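GDSL-like Lipase (Parabacteroides distasonis, PDB 3P94) probably hydrolyses ester bonds as a serine hydrolase of the GDSL lipase family, perhaps with lysophospholipase activity. Local coordinates at residues Tyr12-Ala15 with Asn16-Val19; Leu63-Phe66 with Arg67-Ile71. All coordinates share one frame; numbering follows the deposited sequence. Where two conformers were deposited one is given.

Both contacts are local, each made within one continuous piece of chain, so neither closes a long loop. Contact 1 comes first from the N terminus: residues 12-19 form the short helix 13-16 and the turn that leads toward strand 23-29, at the surface. Contact 2 follows later, within residues 63-71 at the C-terminal end of helix 59-71, whose side chains pack against strand 23-29 and helix 96-112. The two are in series, neither enclosing nor crossing the other, with centres about 13 Å apart. They meet in space through Asn16 and Asp69, probably by a hydrogen bond, which ties the N-terminal segment to helix 59-71 of the flavodoxin-like core.

Contact 1 of 2, residues Tyr12-Ala15 with Asn16-Val19; sequences YAEA and NKTV
Lys17 reaches back over one short turn to Glu14, and its side chain can be followed outward atom by atom. Lys17 CB lies 3.3 Å from Glu14 O, and Lys17 CG comes within 3.5 Å of Ala13 O, so the first methylenes run along backbone carbonyls. Bends at chi3 and chi4 then carry CE and NZ round to the carboxylate. The ammonium forms a salt bridge, Lys17 NZ to Glu14 OE1 at 2.9 Å, approaching that oxygen on its syn side but somewhat out of the carboxylate plane; a weak second bond goes to Glu14 OE2. The two side chains lie side by side and point the same way, which suits a long flexible base and an acid three residues apart on an exposed surface.

Underneath, Asn16 N bonds to Tyr12 O at 2.9 Å, and beyond it the bonds become i to i+3, from Lys17 N to Glu14 O and from Thr18 N to Ala15 O. These links span three residues in place of four. Thr18 OG1, held between its backbone N and carbonyl carbon (chi1 54°), turns back to the same Ala15 O in a weak bond of 3.3 Å, while Val19 CG2 also packs on that oxygen.

Asn16 and Tyr12 face the protein instead. In the Asn16 amide OD1 accepts from Arg52 NE and ND2 donates, probably, to Asp69 OD1, a double role that suits an amide, and Tyr12 OH bonds to Gly53 O at the end of strand 49-53. The arrangement is that of a short surface helix giving way through i to i+3 bonds to a type I beta turn, Asn16 to Val19, ahead of strand 23-29.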
ATOM      1  N   TYR A  12      15.036   1.729  -5.407  1.00 14.72           N
ATOM      2  CA  TYR A  12      15.585   1.442  -4.074  1.00 14.65           C
ATOM      3  C   TYR A  12      16.751   0.449  -4.047  1.00 19.19           C
ATOM      4  O   TYR A  12      17.192   0.086  -2.952  1.00 18.11           O
ATOM      5  CB  TYR A  12      14.478   0.912  -3.168  1.00 14.62           C
ATOM      6  CG  TYR A  12      13.417   1.944  -2.847  1.00 14.58           C
ATOM      7  CD1 TYR A  12      13.713   3.052  -2.056  1.00 15.92           C
ATOM      8  CD2 TYR A  12      12.102   1.769  -3.262  1.00 13.77           C
ATOM      9  CE1 TYR A  12      12.735   3.981  -1.720  1.00 15.96           C
ATOM     10  CE2 TYR A  12      11.111   2.682  -2.917  1.00 14.20           C
ATOM     11  CZ  TYR A  12      11.436   3.795  -2.161  1.00 20.00           C
ATOM     12  OH  TYR A  12      10.469   4.694  -1.818  1.00 16.58           O
ATOM     13  N   ALA A  13      17.265   0.019  -5.221  1.00 17.47           N
ATOM     14  CA  ALA A  13      18.377  -0.945  -5.286  1.00 18.17           C
ATOM     15  C   ALA A  13      19.571  -0.506  -4.400  1.00 22.78           C
ATOM     16  O   ALA A  13      20.085  -1.311  -3.630  1.00 22.35           O
ATOM     17  CB  ALA A  13      18.832  -1.124  -6.727  1.00 19.10           C
ATOM     18  N   GLU A  14      19.956   0.783  -4.468  1.00 19.66           N
ATOM     19  CA  GLU A  14      21.069   1.340  -3.701  1.00 20.54           C
ATOM     20  C   GLU A  14      20.723   1.480  -2.223  1.00 23.37           C
ATOM     21  O   GLU A  14      21.533   1.095  -1.374  1.00 24.09           O
ATOM     22  CB  GLU A  14      21.527   2.689  -4.290  1.00 22.35           C
ATOM     23  CG  GLU A  14      22.308   2.547  -5.585  1.00 32.24           C
ATOM     24  CD  GLU A  14      23.544   1.666  -5.524  1.00 54.76           C
ATOM     25  OE1 GLU A  14      24.317   1.767  -4.546  1.00 45.33           O
ATOM     26  OE2 GLU A  14      23.731   0.860  -6.464  1.00 58.85           O
ATOM     27  N   ALA A  15      19.528   2.017  -1.917  1.00 19.20           N
ATOM     28  CA  ALA A  15      19.033   2.194  -0.551  1.00 18.97           C
ATOM     29  C   ALA A  15      18.994   0.865   0.220  1.00 23.61           C
ATOM     30  O   ALA A  15      19.332   0.846   1.402  1.00 24.27           O
ATOM     31  CB  ALA A  15      17.657   2.814  -0.579  1.00 19.17           C
ATOM     32  N   ASN A  16      18.619  -0.243  -0.454  1.00 20.96           N
ATOM     33  CA  ASN A  16      18.543  -1.588   0.133  1.00 21.37           C
ATOM     34  C   ASN A  16      19.896  -2.078   0.675  1.00 28.33           C
ATOM     35  O   ASN A  16      19.919  -2.816   1.661  1.00 28.79           O
ATOM     36  CB  ASN A  16      18.015  -2.584  -0.893  1.00 19.04           C
ATOM     37  CG  ASN A  16      16.538  -2.428  -1.203  1.00 25.07           C
ATOM     38  OD1 ASN A  16      15.762  -1.840  -0.444  1.00 18.03           O
ATOM     39  ND2 ASN A  16      16.110  -2.942  -2.334  1.00 19.05           N
ATOM     40  N   LYS A  17      21.005  -1.641   0.061  1.00 27.10           N
ATOM     41  CA  LYS A  17      22.379  -2.036   0.427  1.00 28.45           C
ATOM     42  C   LYS A  17      22.828  -1.508   1.810  1.00 33.92           C
ATOM     43  O   LYS A  17      23.795  -2.035   2.358  1.00 35.71           O
ATOM     44  CB  LYS A  17      23.380  -1.580  -0.643  1.00 30.49           C
ATOM     45  CG  LYS A  17      23.088  -2.126  -2.049  1.00 37.12           C
ATOM     46  CD  LYS A  17      24.358  -2.171  -2.882  1.00 45.75           C
ATOM     47  CE  LYS A  17      24.219  -1.643  -4.277  1.00 54.62           C
ATOM     48  NZ  LYS A  17      25.432  -0.887  -4.656  1.00 62.33           N
ATOM     49  N   THR A  18      22.140  -0.505   2.380  1.00 29.83           N
ATOM     50  CA  THR A  18      22.525   0.035   3.689  1.00 30.31           C
ATOM     51  C   THR A  18      21.435  -0.177   4.752  1.00 33.21           C
ATOM     52  O   THR A  18      21.609   0.246   5.902  1.00 34.68           O
ATOM     53  CB  THR A  18      22.957   1.503   3.591  1.00 46.24           C
ATOM     54  OG1 THR A  18      21.938   2.271   2.949  1.00 48.12           O
ATOM     55  CG2 THR A  18      24.302   1.661   2.880  1.00 44.18           C
ATOM     56  N   VAL A  19      20.346  -0.883   4.392  1.00 26.28           N
ATOM     57  CA  VAL A  19      19.296  -1.259   5.331  1.00 25.33           C
ATOM     58  C   VAL A  19      19.864  -2.376   6.220  1.00 28.74           C
ATOM     59  O   VAL A  19      20.480  -3.310   5.695  1.00 27.67           O
ATOM     60  CB  VAL A  19      17.994  -1.699   4.592  1.00 28.76           C
ATOM     61  CG1 VAL A  19      17.022  -2.406   5.538  1.00 28.46           C
ATOM     62  CG2 VAL A  19      17.314  -0.507   3.924  1.00 27.90           C
TER

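Contact 2 of 2, residues Leu63-Phe66 with Arg67-Ile71; sequences LVRF and RQDVI
Phe66 lays one face of its ring under Val70, whose CB stands 4.0 Å from the ring centroid and only 4° off the ring normal, a CH-pi contact. The valine methyls spread over neighbouring parts of the ring: Val70 CG2 comes 3.8 Å from Phe66 CE1, and Val70 CG1 lies over the adjoining CZ and CE2. Ile71 arrives from another direction, its CD1 at the ring edge near the plane. Phe66 CG lies anti to its backbone N (chi1 -153°), which directs the ring along the helix toward these later residues. A flat aromatic suits the place because face and edge each receive an aliphatic branch, while Met106 of helix 96-112 also touches the Phe66 side chain.

The backbone here widens into a pi-type turn. Phe66 O accepts Ile71 N at 3.1 Å and takes only a weak bond from Val70 N; one residue earlier Asp69 N still makes an ordinary i to i+4 bond to Arg65 O.

On another side of the helix, Arg65 bends at chi3 so that Arg65 NH1 meets Asp69 OD2 at 2.8 Å. The oxygen offers its anti lone pair and lies in the guanidinium plane, though the guanidinium and carboxylate planes stand 66° apart. Arg65 CG and CD also run close past OD2, and the same guanidinium has further partners: NH1 in Arg52 O and NE in Gln57 OE1. A long, branched base suits this place, since it can serve the acid and two further acceptors at once. With one oxygen gripped by the arginine and the other near the amide of Asn16, the buried carboxylate is probably stabilised as the anion, its charge probably balanced largely by Arg65.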
ATOM      1  N   LEU A  63       4.283  -6.907  -7.058  1.00 11.15           N
ATOM      2  CA  LEU A  63       4.517  -8.354  -6.943  1.00 10.30           C
ATOM      3  C   LEU A  63       5.919  -8.711  -7.499  1.00 13.69           C
ATOM      4  O   LEU A  63       6.627  -9.528  -6.905  1.00 14.34           O
ATOM      5  CB  LEU A  63       3.412  -9.154  -7.675  1.00  9.89           C
ATOM      6  CG  LEU A  63       3.585 -10.687  -7.747  1.00 14.04           C
ATOM      7  CD1 LEU A  63       3.698 -11.318  -6.344  1.00 13.43           C
ATOM      8  CD2 LEU A  63       2.448 -11.332  -8.514  1.00 14.36           C
ATOM      9  N   VAL A  64       6.330  -8.067  -8.601  1.00 10.84           N
ATOM     10  CA  VAL A  64       7.639  -8.300  -9.224  1.00 10.54           C
ATOM     11  C   VAL A  64       8.778  -7.666  -8.359  1.00 15.39           C
ATOM     12  O   VAL A  64       9.814  -8.294  -8.157  1.00 14.50           O
ATOM     13  CB  VAL A  64       7.648  -7.801 -10.692  1.00 14.64           C
ATOM     14  CG1 VAL A  64       9.066  -7.750 -11.271  1.00 14.24           C
ATOM     15  CG2 VAL A  64       6.759  -8.693 -11.555  1.00 14.48           C
ATOM     16  N   ARG A  65       8.558  -6.465  -7.824  1.00 13.56           N
ATOM     17  CA  ARG A  65       9.511  -5.728  -6.975  1.00 13.98           C
ATOM     18  C   ARG A  65       9.620  -6.318  -5.544  1.00 17.34           C
ATOM     19  O   ARG A  65      10.593  -6.043  -4.835  1.00 15.46           O
ATOM     20  CB  ARG A  65       9.025  -4.266  -6.896  1.00 17.26           C
ATOM     21  CG  ARG A  65       9.983  -3.319  -6.238  1.00 21.38           C
ATOM     22  CD  ARG A  65       9.655  -1.888  -6.536  1.00 21.56           C
ATOM     23  NE  ARG A  65       8.321  -1.438  -6.097  1.00 16.22           N
ATOM     24  CZ  ARG A  65       8.041  -0.931  -4.899  1.00 26.19           C
ATOM     25  NH1 ARG A  65       8.957  -0.928  -3.940  1.00 13.65           N
ATOM     26  NH2 ARG A  65       6.838  -0.439  -4.646  1.00 17.43           N
ATOM     27  N   PHE A  66       8.608  -7.106  -5.122  1.00 16.08           N
ATOM     28  CA  PHE A  66       8.455  -7.692  -3.788  1.00 14.92           C
ATOM     29  C   PHE A  66       9.697  -8.406  -3.268  1.00 18.05           C
ATOM     30  O   PHE A  66      10.022  -8.264  -2.092  1.00 16.05           O
ATOM     31  CB  PHE A  66       7.261  -8.668  -3.758  1.00 16.72           C
ATOM     32  CG  PHE A  66       6.624  -8.825  -2.399  1.00 17.67           C
ATOM     33  CD1 PHE A  66       5.789  -7.833  -1.884  1.00 20.22           C
ATOM     34  CD2 PHE A  66       6.832  -9.971  -1.646  1.00 18.72           C
ATOM     35  CE1 PHE A  66       5.199  -7.974  -0.626  1.00 20.41           C
ATOM     36  CE2 PHE A  66       6.236 -10.114  -0.389  1.00 21.47           C
ATOM     37  CZ  PHE A  66       5.421  -9.116   0.108  1.00 19.72           C
ATOM     38  N   ARG A  67      10.376  -9.190  -4.120  1.00 15.68           N
ATOM     39  CA  ARG A  67      11.565  -9.939  -3.702  1.00 14.69           C
ATOM     40  C   ARG A  67      12.720  -8.990  -3.254  1.00 15.52           C
ATOM     41  O   ARG A  67      13.294  -9.213  -2.196  1.00 14.46           O
ATOM     42  CB  ARG A  67      12.014 -10.893  -4.817  1.00 14.53           C
ATOM     43  CG  ARG A  67      13.271 -11.701  -4.499  1.00 20.59           C
ATOM     44  CD  ARG A  67      13.320 -13.014  -5.276  1.00 18.91           C
ATOM     45  NE  ARG A  67      12.121 -13.819  -5.046  1.00 18.21           N
ATOM     46  CZ  ARG A  67      11.918 -14.591  -3.981  1.00 26.33           C
ATOM     47  NH1 ARG A  67      12.865 -14.728  -3.061  1.00 15.05           N
ATOM     48  NH2 ARG A  67      10.768 -15.241  -3.836  1.00 13.51           N
ATOM     49  N   GLN A  68      13.027  -7.940  -4.038  1.00 12.21           N
ATOM     50  CA  GLN A  68      14.116  -7.001  -3.740  0.60 11.74           C
ATOM     51  C   GLN A  68      13.782  -6.055  -2.583  1.00 15.17           C
ATOM     52  O   GLN A  68      14.613  -5.834  -1.707  1.00 14.61           O
ATOM     53  CB  GLN A  68      14.467  -6.173  -4.995  0.60 12.84           C
ATOM     54  CG  GLN A  68      15.600  -5.147  -4.763  0.60 10.03           C
ATOM     55  CD  GLN A  68      15.788  -4.159  -5.879  0.60 18.52           C
ATOM     56  OE1 GLN A  68      16.572  -4.392  -6.803  0.60 11.99           O
ATOM     57  NE2 GLN A  68      15.116  -3.011  -5.782  0.60  6.18           N
ATOM     58  N   ASP A  69      12.589  -5.474  -2.607  1.00 11.95           N
ATOM     59  CA  ASP A  69      12.212  -4.464  -1.636  1.00 11.39           C
ATOM     60  C   ASP A  69      11.519  -4.966  -0.381  1.00 15.59           C
ATOM     61  O   ASP A  69      11.308  -4.162   0.523  1.00 12.02           O
ATOM     62  CB  ASP A  69      11.382  -3.389  -2.352  1.00 11.82           C
ATOM     63  CG  ASP A  69      12.232  -2.489  -3.264  1.00 19.06           C
ATOM     64  OD1 ASP A  69      13.477  -2.629  -3.254  1.00 20.27           O
ATOM     65  OD2 ASP A  69      11.652  -1.635  -3.964  1.00 18.92           O
ATOM     66  N   VAL A  70      11.201  -6.278  -0.284  1.00 15.05           N
ATOM     67  CA  VAL A  70      10.557  -6.830   0.909  1.00 15.04           C
ATOM     68  C   VAL A  70      11.302  -8.089   1.367  1.00 17.51           C
ATOM     69  O   VAL A  70      11.918  -8.057   2.420  1.00 16.31           O
ATOM     70  CB  VAL A  70       9.019  -7.114   0.761  1.00 18.71           C
ATOM     71  CG1 VAL A  70       8.443  -7.710   2.045  1.00 18.35           C
ATOM     72  CG2 VAL A  70       8.249  -5.862   0.372  1.00 18.21           C
ATOM     73  N   ILE A  71      11.223  -9.189   0.593  1.00 14.57           N
ATOM     74  CA  ILE A  71      11.814 -10.498   0.954  1.00 14.25           C
ATOM     75  C   ILE A  71      13.309 -10.377   1.308  1.00 19.17           C
ATOM     76  O   ILE A  71      13.718 -10.849   2.374  1.00 17.23           O
ATOM     77  CB  ILE A  71      11.594 -11.566  -0.153  1.00 16.59           C
ATOM     78  CG1 ILE A  71      10.066 -11.804  -0.412  1.00 16.15           C
ATOM     79  CG2 ILE A  71      12.337 -12.878   0.202  1.00 17.03           C
ATOM     80  CD1 ILE A  71       9.682 -12.594  -1.622  1.00 18.59           C
TER